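Local coordinates for Xaa-Pro Dipeptidase (Alteromonas macleodii, PDB 2QS8), which probably hydrolyses peptides as a metal-dependent carboxypeptidase of the amidohydrolase superfamily, holding a magnesium ion and a free methionine in its active site, at residues 245-250 with 264-269; 272-277 with 310-315. All coordinates share one frame; numbering follows the deposited sequence.

Contact 1 of 2, residues 245-250 with 264-269; sequences AIKAGV and MDLMIE
Ile-246 and Met-267 are the nearest CA pair, 6.2 Å apart, between 245-250 of helix 239-248 and 264-269 of helix 261-270. No hydrogen bond or salt bridge joins them; the contact is made by apolar side chains and the methylenes of a lysine. Ile-246 does most of the work, its two branches each taking a different partner. With chi1 at -61°, CG2 stands anti to the backbone N and rests on the base of Leu-266, 3.6 Å from its CB and almost as near its carbonyl carbon. The other branch reaches out through CG1, and its terminal CD1 comes within 3.4 Å of Met-267 CG, a tight fit. Met-267, a selenomethionine, runs at about a right angle to the isoleucine, and its chain, extended at chi2 (180°), carries SE past the same CD1 at 4.1 Å. Replacing Ile-246 by an alanine takes away both branches, which would probably leave Leu-266 CB and Met-267 CG without their partner and the selenomethionine freer to turn. Toward the exposed margin, only the aliphatic part of Lys-247 takes part: its CG lies 4.1 Å from Leu-266 CD1, a loose contact beside the branched end of the leucine. Just beyond, helix 239-248 closes in a Schellman motif, where Gly-249 has a positive phi of 104° that would press any side chain against the carbonyl O of Ala-248. The surroundings are those of the outer helical layer of a TIM barrel. Ala-248 leans on helix 215-227, whereas Ala-245 and Val-250 face strand 231-236. Ile-246 and Met-267 both also touch Thr-272, which leads into strand 273-275, so the inner side of this helix pair lies against the barrel wall.

Contact 2 of 2, residues 272-277 with 310-315; sequences TYYVPT and SDTFRK
Tyr-274 and Phe-313 carry most of this buried contact, with Pro-276 wedged beside them. The tyrosine leaves strand 273-275 with CG anti to its backbone N (chi1 177°), which sends the ring across to helix 299-319. There its edge meets the helix backbone, CE1 lying 4.1 Å from Phe-313 CA near the ring plane. At the far end OH passes the methyl CG2 of Thr-312 at 3.6 Å, with the two side chains at about a right angle. One face of the tyrosine ring has Pro-276 N 3.8 Å above it, toward the rim. The pyrrolidine ring then approaches Phe-313, its CB 3.8 Å from CD1 and CG 4.0 Å from CE1. Phe-313 also touches Ile-278 of helix 278-287. Next to the proline, Thr-277 contacts the bound methionine and hydrogen-bonds His-255, another residue of that pocket. The junction between strand and helix is thus largely apolar, and the buried hydroxyls within it are satisfied by backbone carbonyls, Tyr-274 OH by His-255 O and Thr-312 OG1 by Thr-257 O, so neither needs a polar partner across the contact.

Overall arrangement
Contacts 1 and 2 follow one another along the chain and share a junction: helix 261-270, half of contact 1, is followed, after a short turn, by strand 273-275 of contact 2. Met-267 O probably accepts a hydrogen bond from Thr-272 N at 2.8 Å, and Met-267 CE packs on Tyr-274 CB. Their centres are 14 Å apart. Contact 1 joins two helices on the outside of the barrel, is partly buried, and ends in a lysine at the surface. Contact 2 sets a strand against a helix, is wholly buried, and lies nearer the centre of the chain. Accordingly, apolar packing gives way to aromatic rings, a proline and bonded hydroxyls, with Thr-277, next to Pro-276, touching the bound methionine.

Contact 1 of 2, residues 245-250 with 264-269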
loop_
_atom_site.group_PDB
_atom_site.type_symbol
_atom_site.label_atom_id
_atom_site.label_comp_id
_atom_site.label_asym_id
_atom_site.label_seq_id
_atom_site.Cartn_x
_atom_site.Cartn_y
_atom_site.Cartn_z
ATOM N N ALA A 245 -12.218 -19.889 1.335
ATOM C CA ALA A 245 -11.839 -19.971 2.738
ATOM C C ALA A 245 -11.526 -21.402 3.178
ATOM O O ALA A 245 -10.580 -21.625 3.929
ATOM C CB ALA A 245 -12.944 -19.377 3.618
ATOM N N ILE A 246 -12.332 -22.360 2.722
ATOM C CA ILE A 246 -12.117 -23.757 3.072
ATOM C C ILE A 246 -10.765 -24.192 2.527
ATOM O O ILE A 246 -9.972 -24.805 3.235
ATOM C CB ILE A 246 -13.221 -24.649 2.484
ATOM C CG1 ILE A 246 -14.570 -24.227 3.059
ATOM C CG2 ILE A 246 -12.951 -26.115 2.812
ATOM C CD1 ILE A 246 -15.761 -24.821 2.352
ATOM N N LYS A 247 -10.502 -23.865 1.269
ATOM C CA LYS A 247 -9.231 -24.222 0.655
ATOM C C LYS A 247 -8.059 -23.500 1.313
ATOM O O LYS A 247 -6.939 -23.997 1.299
ATOM C CB LYS A 247 -9.252 -23.905 -0.842
ATOM C CG LYS A 247 -10.074 -24.893 -1.663
ATOM C CD LYS A 247 -9.936 -24.674 -3.171
ATOM C CE LYS A 247 -10.690 -23.457 -3.653
ATOM N NZ LYS A 247 -10.612 -23.362 -5.138
ATOM N N ALA A 248 -8.315 -22.323 1.887
ATOM C CA ALA A 248 -7.242 -21.561 2.526
ATOM C C ALA A 248 -6.839 -22.194 3.854
ATOM O O ALA A 248 -5.728 -21.974 4.342
ATOM C CB ALA A 248 -7.666 -20.103 2.740
ATOM N N GLY A 249 -7.752 -22.965 4.440
ATOM C CA GLY A 249 -7.453 -23.638 5.692
ATOM C C GLY A 249 -8.062 -23.064 6.958
ATOM O O GLY A 249 -7.522 -23.270 8.044
ATOM N N VAL A 250 -9.182 -22.358 6.838
ATOM C CA VAL A 250 -9.809 -21.783 8.017
ATOM C C VAL A 250 -10.345 -22.912 8.908
ATOM O O VAL A 250 -10.524 -24.035 8.448
ATOM C CB VAL A 250 -10.939 -20.793 7.636
ATOM C CG1 VAL A 250 -10.378 -19.696 6.760
ATOM C CG2 VAL A 250 -12.060 -21.512 6.913
HETATM N N MSE A 264 -18.674 -29.200 0.543
HETATM C CA MSE A 264 -18.800 -30.213 1.569
HETATM C C MSE A 264 -17.632 -31.180 1.583
HETATM O O MSE A 264 -17.088 -31.462 2.644
HETATM C CB MSE A 264 -20.110 -30.957 1.397
HETATM C CG MSE A 264 -21.300 -30.054 1.624
HETATM SE SE MSE A 264 -23.011 -31.030 1.787
HETATM C CE MSE A 264 -23.601 -31.122 -0.059
ATOM N N ASP A 265 -17.235 -31.677 0.414
ATOM C CA ASP A 265 -16.101 -32.589 0.348
ATOM C C ASP A 265 -14.815 -31.856 0.733
ATOM O O ASP A 265 -13.923 -32.431 1.357
ATOM C CB ASP A 265 -15.963 -33.192 -1.052
ATOM C CG ASP A 265 -17.086 -34.166 -1.380
ATOM O OD1 ASP A 265 -17.451 -34.963 -0.492
ATOM O OD2 ASP A 265 -17.596 -34.151 -2.521
ATOM N N LEU A 266 -14.713 -30.590 0.355
ATOM C CA LEU A 266 -13.533 -29.815 0.707
ATOM C C LEU A 266 -13.447 -29.691 2.223
ATOM O O LEU A 266 -12.381 -29.854 2.799
ATOM C CB LEU A 266 -13.593 -28.425 0.070
ATOM C CG LEU A 266 -13.231 -28.379 -1.416
ATOM C CD1 LEU A 266 -13.540 -27.004 -1.980
ATOM C CD2 LEU A 266 -11.747 -28.710 -1.589
HETATM N N MSE A 267 -14.572 -29.413 2.874
HETATM C CA MSE A 267 -14.573 -29.283 4.325
HETATM C C MSE A 267 -14.212 -30.583 5.026
HETATM O O MSE A 267 -13.551 -30.574 6.064
HETATM C CB MSE A 267 -15.931 -28.798 4.805
HETATM C CG MSE A 267 -16.145 -27.327 4.567
HETATM SE SE MSE A 267 -17.920 -26.837 5.220
HETATM C CE MSE A 267 -17.553 -26.684 7.158
ATOM N N ILE A 268 -14.640 -31.698 4.447
ATOM C CA ILE A 268 -14.335 -32.999 5.012
ATOM C C ILE A 268 -12.844 -33.289 4.851
ATOM O O ILE A 268 -12.193 -33.767 5.773
ATOM C CB ILE A 268 -15.143 -34.108 4.314
ATOM C CG1 ILE A 268 -16.631 -33.908 4.606
ATOM C CG2 ILE A 268 -14.689 -35.477 4.801
ATOM C CD1 ILE A 268 -17.537 -34.822 3.827
ATOM N N GLU A 269 -12.311 -32.985 3.676
ATOM C CA GLU A 269 -10.899 -33.222 3.390
ATOM C C GLU A 269 -9.958 -32.378 4.241
ATOM O O GLU A 269 -8.886 -32.835 4.629
ATOM C CB GLU A 269 -10.622 -32.940 1.919
ATOM C CG GLU A 269 -9.206 -33.231 1.469
ATOM C CD GLU A 269 -8.895 -32.603 0.116
ATOM O OE1 GLU A 269 -9.713 -32.756 -0.822
ATOM O OE2 GLU A 269 -7.831 -31.956 -0.012
#

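Contact 2 of 2, residues 272-277 with 310-315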
loop_
_atom_site.group_PDB
_atom_site.type_symbol
_atom_site.label_atom_id
_atom_site.label_comp_id
_atom_site.label_asym_id
_atom_site.label_seq_id
_atom_site.Cartn_x
_atom_site.Cartn_y
_atom_site.Cartn_z
ATOM N N THR A 272 -12.656 -29.080 8.266
ATOM C CA THR A 272 -13.209 -27.787 8.671
ATOM C C THR A 272 -14.516 -27.983 9.432
ATOM O O THR A 272 -15.316 -28.832 9.061
ATOM C CB THR A 272 -13.508 -26.906 7.447
ATOM O OG1 THR A 272 -12.457 -27.041 6.480
ATOM C CG2 THR A 272 -13.621 -25.448 7.877
ATOM N N TYR A 273 -14.735 -27.203 10.486
ATOM C CA TYR A 273 -15.972 -27.309 11.264
ATOM C C TYR A 273 -17.108 -26.448 10.714
ATOM O O TYR A 273 -16.881 -25.330 10.259
ATOM C CB TYR A 273 -15.732 -26.930 12.729
ATOM C CG TYR A 273 -15.324 -28.097 13.606
ATOM C CD1 TYR A 273 -13.974 -28.403 13.820
ATOM C CD2 TYR A 273 -16.289 -28.903 14.215
ATOM C CE1 TYR A 273 -13.597 -29.484 14.634
ATOM C CE2 TYR A 273 -15.927 -29.988 15.026
ATOM C CZ TYR A 273 -14.582 -30.272 15.238
ATOM O OH TYR A 273 -14.245 -31.321 16.065
ATOM N N TYR A 274 -18.326 -26.992 10.749
ATOM C CA TYR A 274 -19.512 -26.286 10.282
ATOM C C TYR A 274 -20.357 -25.842 11.484
ATOM O O TYR A 274 -20.800 -26.670 12.272
ATOM C CB TYR A 274 -20.359 -27.182 9.366
ATOM C CG TYR A 274 -21.662 -26.546 8.892
ATOM C CD1 TYR A 274 -22.794 -27.322 8.655
ATOM C CD2 TYR A 274 -21.752 -25.176 8.663
ATOM C CE1 TYR A 274 -23.982 -26.747 8.202
ATOM C CE2 TYR A 274 -22.931 -24.594 8.210
ATOM C CZ TYR A 274 -24.039 -25.385 7.981
ATOM O OH TYR A 274 -25.207 -24.808 7.532
ATOM N N VAL A 275 -20.563 -24.532 11.616
ATOM C CA VAL A 275 -21.364 -23.949 12.697
ATOM C C VAL A 275 -22.605 -23.389 11.991
ATOM O O VAL A 275 -22.598 -22.268 11.489
ATOM C CB VAL A 275 -20.606 -22.814 13.389
ATOM C CG1 VAL A 275 -21.365 -22.342 14.598
ATOM C CG2 VAL A 275 -19.234 -23.277 13.769
ATOM N N PRO A 276 -23.693 -24.168 11.964
ATOM C CA PRO A 276 -24.950 -23.798 11.314
ATOM C C PRO A 276 -25.735 -22.549 11.715
ATOM O O PRO A 276 -26.182 -21.816 10.844
ATOM C CB PRO A 276 -25.784 -25.068 11.447
ATOM C CG PRO A 276 -25.333 -25.615 12.749
ATOM C CD PRO A 276 -23.839 -25.439 12.692
ATOM N N THR A 277 -25.901 -22.299 13.005
ATOM C CA THR A 277 -26.701 -21.162 13.464
ATOM C C THR A 277 -28.081 -21.236 12.818
ATOM O O THR A 277 -28.561 -20.267 12.213
ATOM C CB THR A 277 -26.065 -19.777 13.127
ATOM O OG1 THR A 277 -26.143 -19.520 11.711
ATOM C CG2 THR A 277 -24.622 -19.733 13.611
ATOM N N SER A 310 -31.604 -24.595 7.537
ATOM C CA SER A 310 -32.105 -25.865 8.065
ATOM C C SER A 310 -31.925 -26.992 7.049
ATOM O O SER A 310 -31.594 -28.126 7.406
ATOM C CB SER A 310 -33.586 -25.743 8.429
ATOM O OG SER A 310 -34.360 -25.423 7.285
ATOM N N ASP A 311 -32.145 -26.672 5.779
ATOM C CA ASP A 311 -32.011 -27.655 4.718
ATOM C C ASP A 311 -30.541 -27.988 4.477
ATOM O O ASP A 311 -30.183 -29.149 4.301
ATOM C CB ASP A 311 -32.651 -27.133 3.436
ATOM C CG ASP A 311 -32.791 -28.212 2.391
ATOM O OD1 ASP A 311 -33.502 -29.203 2.671
ATOM O OD2 ASP A 311 -32.190 -28.080 1.303
ATOM N N THR A 312 -29.690 -26.969 4.465
ATOM C CA THR A 312 -28.263 -27.180 4.268
ATOM C C THR A 312 -27.686 -28.002 5.426
ATOM O O THR A 312 -26.822 -28.855 5.228
ATOM C CB THR A 312 -27.524 -25.832 4.168
ATOM O OG1 THR A 312 -27.840 -25.216 2.913
ATOM C CG2 THR A 312 -26.026 -26.019 4.263
ATOM N N PHE A 313 -28.176 -27.748 6.633
ATOM C CA PHE A 313 -27.708 -28.469 7.813
ATOM C C PHE A 313 -27.857 -29.981 7.662
ATOM O O PHE A 313 -26.919 -30.733 7.925
ATOM C CB PHE A 313 -28.486 -28.018 9.055
ATOM C CG PHE A 313 -28.179 -28.828 10.287
ATOM C CD1 PHE A 313 -27.026 -28.588 11.020
ATOM C CD2 PHE A 313 -29.035 -29.852 10.696
ATOM C CE1 PHE A 313 -26.718 -29.344 12.146
ATOM C CE2 PHE A 313 -28.737 -30.616 11.820
ATOM C CZ PHE A 313 -27.574 -30.360 12.548
ATOM N N ARG A 314 -29.049 -30.420 7.258
ATOM C CA ARG A 314 -29.329 -31.841 7.079
ATOM C C ARG A 314 -28.356 -32.447 6.080
ATOM O O ARG A 314 -27.759 -33.491 6.345
ATOM C CB ARG A 314 -30.766 -32.049 6.598
ATOM C CG ARG A 314 -31.099 -33.486 6.238
ATOM C CD ARG A 314 -32.525 -33.609 5.719
ATOM N NE ARG A 314 -33.530 -33.438 6.771
ATOM C CZ ARG A 314 -33.746 -34.312 7.752
ATOM N NH1 ARG A 314 -33.026 -35.424 7.821
ATOM N NH2 ARG A 314 -34.685 -34.080 8.661
ATOM N N LYS A 315 -28.203 -31.784 4.937
ATOM C CA LYS A 315 -27.294 -32.236 3.885
ATOM C C LYS A 315 -25.863 -32.389 4.398
ATOM O O LYS A 315 -25.202 -33.394 4.141
ATOM C CB LYS A 315 -27.298 -31.246 2.718
ATOM C CG LYS A 315 -28.588 -31.203 1.909
ATOM C CD LYS A 315 -28.513 -30.140 0.814
ATOM C CE LYS A 315 -29.596 -30.332 -0.248
ATOM N NZ LYS A 315 -30.980 -30.287 0.309
#